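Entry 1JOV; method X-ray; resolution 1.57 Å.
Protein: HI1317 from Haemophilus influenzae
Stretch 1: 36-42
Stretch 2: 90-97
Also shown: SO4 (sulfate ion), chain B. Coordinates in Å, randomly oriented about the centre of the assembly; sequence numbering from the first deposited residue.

Stretch 1 (36-42) SLQGAQL
Stretch 2, residues 90-97: TARIRLWQ

Two backbone hydrogen bonds fix the contact. W96 N donates to L37 O at 2.8 Å and 171°, nearly linear, and G39 N donates to R94 O at 2.8 Å and 155°. Together they flank a single beta bridge between Q38 and L95, whose CA atoms stand 4.2 Å apart. L37 CA faces W96 CA at 5.4 Å, so as stretch 1 advances its register runs back along stretch 2, ending with G39 CA 3.8 Å from R92 CA.

Q38, the stretch 1 side of the bridge, lies within a type II turn from L37 to A40. L37 (phi/psi -71/-21) precedes Q38 (-74/119) and G39 (74/13); A40 follows at 39/53. L37 O accepts a weak bond from A40 N at 3.4 Å, the turn's own, and a much shorter one from W96 N at 2.8 Å. Below the turn, S36 and Q41 pair through S36 N to Q41 O (2.8 Å) and Q41 N to S36 O (2.9 Å), while S36 OG (chi1 t) donates to Q38 O at 2.8 Å.

G39 packs closely against stretch 2. Its positive phi favours glycine, and an ideal CB would lie 2.9 Å from R92 O, a clash. Without one, G39 CA approaches A91 O to 3.2 Å in a CA-H...O contact; Q38 CA makes a longer one to R94 O at 3.6 Å.

A91 O also receives W96 NE1 at 3.0 Å, which ties the indole back to the 3-10 segment 91-92 of its own stretch. W96 (-100/167; chi1 m, chi2 53°) points toward stretch 1 and offers a ring face to A40. A40 CB sits 3.7 Å from the centroid of the five-membered ring, 27° off its normal, a CH-pi contact, with W96 CD2 as its closest atom at 3.4 Å. G39 C lies over the same face.

Farther out, a water donates to R92 O at 2.6 Å and to Q41 OE1 at 2.7 Å, and accepts a weak bond from Q38 NE2 at 3.3 Å. It thus joins both glutamines to a carbonyl across the contact. Q38 has chi1 t, which places its CG 3.5 Å from R92 O; chi2 is t and chi3 -67°. L95 (-77/131; chi1 m, chi2 t) starts away from stretch 1, but its end returns, placing L95 CD2 4.2 Å from L37 CB (L37 chi1 m, chi2 t).

R92 (-85/-7; chi1 p, chi2 t, chi3 t) leads its guanidinium away from stretch 1 to a sulfate, bonding R92 NH1 to SO4 O1 at 2.9 Å and R92 NH2 to SO4 O4 at 3.0 Å.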

# COMPACT_ATOMS: atom_id res chain seq x y z
N SER A 36 9.77 4.76 0.98
CA SER A 36 10.84 4.20 1.77
C SER A 36 11.60 3.17 0.88
O SER A 36 11.00 2.25 0.27
CB SER A 36 10.23 3.42 2.94
OG SER A 36 11.12 2.43 3.40
N LEU A 37 12.91 3.19 0.88
CA LEU A 37 13.64 2.14 0.12
C LEU A 37 13.52 0.75 0.82
O LEU A 37 13.66 -0.30 0.18
CB LEU A 37 15.10 2.54 -0.06
CG LEU A 37 15.41 3.77 -0.91
CD1 LEU A 37 16.89 3.79 -1.29
CD2 LEU A 37 14.53 3.81 -2.16
N GLN A 38 13.22 0.79 2.12
CA GLN A 38 12.97 -0.44 2.82
C GLN A 38 11.57 -0.86 2.31
O GLN A 38 10.58 -0.15 2.53
CB GLN A 38 12.95 -0.36 4.33
CG GLN A 38 12.47 -1.66 4.97
CD GLN A 38 12.46 -1.58 6.47
OE1 GLN A 38 13.51 -1.48 7.09
NE2 GLN A 38 11.40 -1.61 7.26
N GLY A 39 11.48 -1.99 1.68
CA GLY A 39 10.19 -2.54 1.20
C GLY A 39 9.65 -1.79 -0.05
O GLY A 39 8.45 -1.99 -0.38
N ALA A 40 10.48 -0.97 -0.70
CA ALA A 40 10.00 -0.13 -1.83
C ALA A 40 8.61 0.36 -1.46
O ALA A 40 7.64 0.18 -2.26
CB ALA A 40 9.96 -1.02 -3.11
N GLN A 41 8.46 0.98 -0.30
CA GLN A 41 7.16 1.23 0.25
C GLN A 41 6.66 2.65 0.11
O GLN A 41 7.20 3.58 0.72
CB GLN A 41 7.11 0.78 1.71
CG GLN A 41 5.78 0.73 2.31
CD GLN A 41 5.83 -0.04 3.63
OE1 GLN A 41 6.59 -0.98 3.81
NE2 GLN A 41 4.88 0.36 4.53
N LEU A 42 5.76 2.92 -0.83
CA LEU A 42 5.17 4.27 -0.90
C LEU A 42 4.47 4.60 0.46
O LEU A 42 3.64 3.80 0.95
CB LEU A 42 4.11 4.19 -2.01
CG LEU A 42 3.38 5.52 -2.29
CD1 LEU A 42 4.25 6.75 -2.74
CD2 LEU A 42 2.30 5.24 -3.37
N THR A 90 9.08 -11.28 3.35
CA THR A 90 10.30 -10.55 3.66
C THR A 90 10.46 -9.31 2.82
O THR A 90 11.32 -8.47 3.08
CB THR A 90 11.53 -11.47 3.41
OG1 THR A 90 11.49 -11.95 2.05
CG2 THR A 90 11.47 -12.83 4.24
N ALA A 91 9.65 -9.18 1.80
CA ALA A 91 9.80 -8.03 0.96
C ALA A 91 9.76 -6.67 1.71
O ALA A 91 10.51 -5.76 1.38
CB ALA A 91 8.71 -8.03 -0.11
N ARG A 92 8.91 -6.57 2.71
CA ARG A 92 8.64 -5.27 3.27
C ARG A 92 9.69 -4.88 4.37
O ARG A 92 9.65 -3.75 4.87
CB ARG A 92 7.24 -5.29 3.88
CG ARG A 92 7.08 -6.21 5.13
CD ARG A 92 5.68 -6.12 5.63
NE ARG A 92 5.50 -7.03 6.79
CZ ARG A 92 4.58 -6.90 7.75
NH1 ARG A 92 3.71 -5.94 7.74
NH2 ARG A 92 4.53 -7.86 8.72
N ILE A 93 10.52 -5.85 4.68
CA ILE A 93 11.64 -5.67 5.62
C ILE A 93 13.05 -5.71 5.07
O ILE A 93 14.02 -5.79 5.84
CB ILE A 93 11.50 -6.66 6.77
CG1 ILE A 93 11.45 -8.08 6.30
CG2 ILE A 93 10.34 -6.22 7.54
CD1 ILE A 93 11.66 -9.20 7.51
N ARG A 94 13.18 -5.68 3.74
CA ARG A 94 14.44 -5.75 3.02
C ARG A 94 14.61 -4.44 2.16
O ARG A 94 13.63 -3.81 1.87
CB ARG A 94 14.48 -6.93 2.07
CG ARG A 94 14.48 -8.28 2.81
CD ARG A 94 14.06 -9.57 1.96
NE ARG A 94 14.86 -9.73 0.76
CZ ARG A 94 14.54 -10.53 -0.25
NH1 ARG A 94 13.40 -11.24 -0.22
NH2 ARG A 94 15.37 -10.60 -1.32
N LEU A 95 15.83 -3.98 2.02
CA LEU A 95 16.11 -2.76 1.29
C LEU A 95 16.01 -3.12 -0.20
O LEU A 95 16.63 -4.07 -0.67
CB LEU A 95 17.60 -2.30 1.45
CG LEU A 95 17.65 -1.53 2.73
CD1 LEU A 95 19.13 -1.40 3.21
CD2 LEU A 95 17.06 -0.21 2.47
N TRP A 96 15.26 -2.30 -0.90
CA TRP A 96 15.25 -2.33 -2.38
C TRP A 96 16.15 -1.20 -2.95
O TRP A 96 16.44 -0.21 -2.22
CB TRP A 96 13.83 -2.13 -2.85
CG TRP A 96 12.84 -3.19 -2.42
CD1 TRP A 96 12.55 -3.71 -1.12
CD2 TRP A 96 11.87 -3.80 -3.30
NE1 TRP A 96 11.54 -4.62 -1.23
CE2 TRP A 96 11.12 -4.69 -2.55
CE3 TRP A 96 11.64 -3.71 -4.67
CZ2 TRP A 96 10.04 -5.40 -3.07
CZ3 TRP A 96 10.59 -4.45 -5.26
CH2 TRP A 96 9.82 -5.35 -4.45
N GLN A 97 16.45 -1.28 -4.23
CA GLN A 97 17.22 -0.24 -4.88
C GLN A 97 16.35 0.53 -5.88
O GLN A 97 15.47 -0.03 -6.50
CB GLN A 97 18.39 -0.85 -5.64
CG GLN A 97 19.55 -1.31 -4.70
CD GLN A 97 19.16 -2.51 -3.88
OE1 GLN A 97 19.37 -2.55 -2.62
NE2 GLN A 97 18.59 -3.52 -4.53
S SO4 B . 1.71 -6.78 10.89
O1 SO4 B . 1.86 -5.68 9.97
O2 SO4 B . 0.85 -7.72 10.24
O3 SO4 B . 1.13 -6.36 12.19
O4 SO4 B . 3.01 -7.31 11.23
O HOH W 1 8.50 -1.55 5.66